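Local atomic coordinates of flagellar brake protein YcgR (Escherichia coli K-12, PDB entry 5Y6H), a protein that acts as a flagellar brake, slowing the motor when bound to cyclic di-GMP, and is represented here by its N-terminal PilZN domain, which is involved in FliG binding. Residues 49-54 / 100-105. Sequence-based numbering, arbitrary orientation.
Sequences DKLVLD and FITVPP
Two neighbouring antiparallel strands of the PilZN domain's beta-sheet meet here, L51 and L53 pairing with T102 and F100 through four backbone hydrogen bonds. In the L51–T102 pair, L51 N gives a nearly straight bond to T102 O (2.9 Å, 175° at the hydrogen), and T102 N answers to L51 O. L53 and F100 exchange the same two bonds, and between these pairs V52 faces I101 as a non-hydrogen-bonded pair. There V52 CA closes on F100 O at 3.3 Å, and I101 CA makes a similar CH···O contact with L51 O.

The apolar L51, L53 and F100 suit the packing on their shared face: both leucines lie against strand 37-47, L51 also against F84, and F100 against L66 and N62 of helix 59-67. With CG anti to its carbonyl carbon (chi1 -54°), F100 carries CG toward the D54 end of 49-54. The ring edge meets D54 O, 3.4 Å from CE2. An alanine here would probably open a gap beside helix 59-67 and leave D54 O without this aromatic edge.

T102 suits its place by having two branches: methyl CG2 packs 4.0 Å from L51 CB, while OG1 hydrogen-bonds to Q88 O. Past the last pair, P104, whose nitrogen has no hydrogen to offer a strand partner, lays its ring against L51, with CD 3.7 Å from L51 CD1. On the other face, the K50 and I101 chains cross, CD to CD1. Alternating hydrogen-bonded and non-hydrogen-bonded pairs are the hallmark of an antiparallel beta-sheet, here the PilZN sheet, in which strand 50-54 lies between strands 37-47 and 97-102.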
loop_
_atom_site.group_PDB
_atom_site.type_symbol
_atom_site.label_atom_id
_atom_site.label_comp_id
_atom_site.label_asym_id
_atom_site.label_seq_id
_atom_site.Cartn_x
_atom_site.Cartn_y
_atom_site.Cartn_z
ATOM N N ASP A 49 -1.202 -11.510 7.197
ATOM C CA ASP A 49 -1.856 -10.665 8.181
ATOM C C ASP A 49 -1.329 -9.236 8.235
ATOM O O ASP A 49 -1.913 -8.418 8.955
ATOM C CB ASP A 49 -1.736 -11.294 9.576
ATOM C CG ASP A 49 -2.516 -12.587 9.701
ATOM O OD1 ASP A 49 -2.059 -13.486 10.438
ATOM O OD2 ASP A 49 -3.583 -12.705 9.063
ATOM N N LYS A 50 -0.269 -8.897 7.499
ATOM C CA LYS A 50 0.299 -7.565 7.673
ATOM C C LYS A 50 1.056 -7.112 6.430
ATOM O O LYS A 50 1.618 -7.922 5.688
ATOM C CB LYS A 50 1.218 -7.519 8.903
ATOM C CG LYS A 50 2.701 -7.657 8.599
ATOM C CD LYS A 50 3.537 -7.547 9.865
ATOM C CE LYS A 50 4.699 -8.526 9.841
ATOM N NZ LYS A 50 5.611 -8.335 11.003
ATOM N N LEU A 51 1.047 -5.797 6.217
ATOM C CA LEU A 51 1.891 -5.113 5.247
ATOM C C LEU A 51 2.803 -4.154 5.996
ATOM O O LEU A 51 2.348 -3.422 6.879
ATOM C CB LEU A 51 1.068 -4.302 4.232
ATOM C CG LEU A 51 0.239 -4.942 3.121
ATOM C CD1 LEU A 51 -0.892 -5.775 3.685
ATOM C CD2 LEU A 51 -0.308 -3.852 2.197
ATOM N N VAL A 52 4.083 -4.139 5.634
ATOM C CA VAL A 52 5.046 -3.189 6.185
ATOM C C VAL A 52 5.448 -2.238 5.068
ATOM O O VAL A 52 5.929 -2.681 4.018
ATOM C CB VAL A 52 6.274 -3.896 6.777
ATOM C CG1 VAL A 52 7.189 -2.889 7.452
ATOM C CG2 VAL A 52 5.847 -4.972 7.761
ATOM N N LEU A 53 5.255 -0.936 5.288
ATOM C CA LEU A 53 5.483 0.085 4.273
ATOM C C LEU A 53 6.567 1.057 4.725
ATOM O O LEU A 53 6.623 1.435 5.899
ATOM C CB LEU A 53 4.191 0.861 3.974
ATOM C CG LEU A 53 2.953 0.023 3.642
ATOM C CD1 LEU A 53 1.693 0.875 3.663
ATOM C CD2 LEU A 53 3.110 -0.661 2.288
ATOM N N ASP A 54 7.412 1.475 3.785
ATOM C CA ASP A 54 8.485 2.412 4.095
ATOM C C ASP A 54 7.932 3.795 4.437
ATOM O O ASP A 54 6.920 4.241 3.886
ATOM C CB ASP A 54 9.451 2.522 2.909
ATOM C CG ASP A 54 10.821 3.046 3.307
ATOM O OD1 ASP A 54 11.119 3.107 4.519
ATOM O OD2 ASP A 54 11.608 3.405 2.402
ATOM N N PHE A 100 5.573 2.048 8.387
ATOM C CA PHE A 100 4.135 1.911 8.578
ATOM C C PHE A 100 3.762 0.436 8.591
ATOM O O PHE A 100 4.320 -0.365 7.834
ATOM C CB PHE A 100 3.337 2.607 7.470
ATOM C CG PHE A 100 3.680 4.059 7.262
ATOM C CD1 PHE A 100 3.332 5.018 8.205
ATOM C CD2 PHE A 100 4.305 4.469 6.093
ATOM C CE1 PHE A 100 3.635 6.362 7.999
ATOM C CE2 PHE A 100 4.609 5.806 5.877
ATOM C CZ PHE A 100 4.270 6.757 6.832
ATOM N N ILE A 101 2.796 0.082 9.437
ATOM C CA ILE A 101 2.185 -1.241 9.410
ATOM C C ILE A 101 0.691 -1.076 9.169
ATOM O O ILE A 101 0.051 -0.185 9.739
ATOM C CB ILE A 101 2.452 -2.045 10.703
ATOM C CG1 ILE A 101 1.738 -3.399 10.651
ATOM C CG2 ILE A 101 2.036 -1.262 11.943
ATOM C CD1 ILE A 101 2.181 -4.372 11.733
ATOM N N THR A 102 0.148 -1.920 8.299
ATOM C CA THR A 102 -1.289 -2.005 8.088
ATOM C C THR A 102 -1.618 -3.458 7.756
ATOM O O THR A 102 -0.765 -4.343 7.872
ATOM C CB THR A 102 -1.735 -1.000 7.018
ATOM O OG1 THR A 102 -3.164 -0.884 7.025
ATOM C CG2 THR A 102 -1.251 -1.408 5.631
ATOM N N VAL A 103 -2.860 -3.716 7.367
ATOM C CA VAL A 103 -3.315 -5.082 7.114
ATOM C C VAL A 103 -3.866 -5.138 5.697
ATOM O O VAL A 103 -4.204 -4.097 5.106
ATOM C CB VAL A 103 -4.356 -5.543 8.162
ATOM C CG1 VAL A 103 -3.766 -5.443 9.566
ATOM C CG2 VAL A 103 -5.630 -4.736 8.047
ATOM N N PRO A 104 -3.945 -6.331 5.107
ATOM C CA PRO A 104 -4.422 -6.451 3.721
ATOM C C PRO A 104 -5.825 -5.895 3.563
ATOM O O PRO A 104 -6.681 -6.068 4.444
ATOM C CB PRO A 104 -4.389 -7.966 3.466
ATOM C CG PRO A 104 -3.336 -8.474 4.379
ATOM C CD PRO A 104 -3.415 -7.612 5.614
ATOM N N PRO A 105 -6.096 -5.215 2.445
ATOM C CA PRO A 105 -7.436 -4.683 2.227
ATOM C C PRO A 105 -8.396 -5.798 1.862
ATOM O O PRO A 105 -7.982 -6.856 1.359
ATOM C CB PRO A 105 -7.235 -3.711 1.049
ATOM C CG PRO A 105 -6.148 -4.386 0.253
ATOM C CD PRO A 105 -5.209 -4.970 1.295
#